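Side-chain contact in alkaline serine protease AL20 (Nesterenkonia abyssinica, PDB 3CP7), which probably cleaves peptide bonds as a secreted, alkaline, trypsin-like serine protease of the chymotrypsin type: residues Pro201-Gly204 with Ser205-Gln209. Numbering follows the deposited sequence.
Sequences PYFG and SGAQQ
Phe203 meets Ala207 four residues on, a local contact at the N-terminus of the C-terminal helix 205-214, where the chain leaves strand 197-200, an outer strand of the second antiparallel sheet in the two-barrel, trypsin-like fold; a helix closing the chain is a familiar feature of this fold. Gly204 is the N-cap, and being glycine it brings no side chain to the cap. Its carbonyl takes the first helical bond, Gln208 N to Gly204 O at 2.9 Å, with the donor in the carbonyl plane. A water spans the N-cap amide and a first-turn amide, accepting from Gly204 N at 2.8 Å and from Ala207 N at 3.0 Å, and so gives Ala207 N an acceptor. Beside it, the Ala207 methyl sits over one face of the Phe203 ring, CB lying 4.0 Å from CD1; Ile115 and Asn184 also touch the Phe203 side chain. One turn on from Ser205, Gln209 folds back on the helix, CG opposite the carbonyl carbon (chi1 -68°), which brings NE2 to Ser205 O; the same NE2 bonds Thr216 OG1 of the second subunit. Ser205 O is gripped from opposite faces of its carbonyl plane, by Gln209 N at 3.0 Å and by Gln209 NE2 at 3.3 Å.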
loop_
_atom_site.group_PDB
_atom_site.type_symbol
_atom_site.label_atom_id
_atom_site.label_comp_id
_atom_site.label_asym_id
_atom_site.label_seq_id
_atom_site.Cartn_x
_atom_site.Cartn_y
_atom_site.Cartn_z
ATOM N N PRO A 201 -12.334 8.575 9.330
ATOM C CA PRO A 201 -12.656 7.192 8.995
ATOM C C PRO A 201 -12.657 6.261 10.201
ATOM O O PRO A 201 -11.935 6.495 11.183
ATOM C CB PRO A 201 -11.536 6.802 8.021
ATOM C CG PRO A 201 -10.363 7.656 8.475
ATOM C CD PRO A 201 -11.000 8.974 8.829
ATOM N N TYR A 202 -13.432 5.189 10.108
ATOM C CA TYR A 202 -13.407 4.180 11.155
ATOM C C TYR A 202 -12.072 3.435 11.131
ATOM O O TYR A 202 -11.636 2.939 10.084
ATOM C CB TYR A 202 -14.588 3.206 11.017
ATOM C CG TYR A 202 -14.637 2.203 12.141
ATOM C CD1 TYR A 202 -14.204 0.894 11.941
ATOM C CD2 TYR A 202 -15.077 2.578 13.411
ATOM C CE1 TYR A 202 -14.224 -0.025 12.984
ATOM C CE2 TYR A 202 -15.097 1.657 14.459
ATOM C CZ TYR A 202 -14.678 0.363 14.227
ATOM O OH TYR A 202 -14.683 -0.544 15.263
ATOM N N PHE A 203 -11.419 3.353 12.285
ATOM C CA PHE A 203 -10.176 2.585 12.374
ATOM C C PHE A 203 -10.520 1.123 12.667
ATOM O O PHE A 203 -10.678 0.720 13.832
ATOM C CB PHE A 203 -9.244 3.161 13.446
ATOM C CG PHE A 203 -8.245 4.187 12.926
ATOM C CD1 PHE A 203 -8.461 4.925 11.746
ATOM C CD2 PHE A 203 -7.093 4.440 13.658
ATOM C CE1 PHE A 203 -7.502 5.862 11.295
ATOM C CE2 PHE A 203 -6.152 5.396 13.222
ATOM C CZ PHE A 203 -6.361 6.099 12.046
ATOM N N GLY A 204 -10.661 0.346 11.598
ATOM C CA GLY A 204 -10.995 -1.065 11.712
ATOM C C GLY A 204 -9.834 -1.955 11.333
ATOM O O GLY A 204 -8.676 -1.567 11.488
ATOM N N SER A 205 -10.134 -3.128 10.791
ATOM C CA SER A 205 -9.091 -4.092 10.450
ATOM C C SER A 205 -8.249 -3.651 9.254
ATOM O O SER A 205 -7.079 -4.024 9.146
ATOM C CB SER A 205 -9.683 -5.468 10.197
ATOM O OG SER A 205 -10.702 -5.415 9.215
ATOM N N GLY A 206 -8.833 -2.859 8.354
ATOM C CA GLY A 206 -8.063 -2.304 7.236
ATOM C C GLY A 206 -6.979 -1.382 7.759
ATOM O O GLY A 206 -5.789 -1.524 7.414
ATOM N N ALA A 207 -7.383 -0.435 8.604
ATOM C CA ALA A 207 -6.436 0.490 9.207
ATOM C C ALA A 207 -5.407 -0.267 10.045
ATOM O O ALA A 207 -4.226 0.060 10.000
ATOM C CB ALA A 207 -7.155 1.531 10.028
ATOM N N GLN A 208 -5.837 -1.284 10.792
ATOM C CA GLN A 208 -4.892 -2.011 11.637
ATOM C C GLN A 208 -3.823 -2.725 10.815
ATOM O O GLN A 208 -2.636 -2.660 11.137
ATOM C CB GLN A 208 -5.605 -3.025 12.515
ATOM C CG GLN A 208 -4.623 -3.718 13.454
ATOM C CD GLN A 208 -5.282 -4.427 14.596
ATOM O OE1 GLN A 208 -6.466 -4.725 14.552
ATOM N NE2 GLN A 208 -4.501 -4.725 15.625
ATOM N N GLN A 209 -4.244 -3.401 9.757
ATOM C CA GLN A 209 -3.301 -4.114 8.910
ATOM C C GLN A 209 -2.386 -3.175 8.113
ATOM O O GLN A 209 -1.226 -3.488 7.896
ATOM C CB GLN A 209 -4.033 -5.088 8.002
ATOM C CG GLN A 209 -4.660 -6.234 8.792
ATOM C CD GLN A 209 -5.425 -7.186 7.935
ATOM O OE1 GLN A 209 -4.993 -8.317 7.708
ATOM N NE2 GLN A 209 -6.568 -6.744 7.438
HETATM O O HOH W 1 -10.288 0.243 8.786
#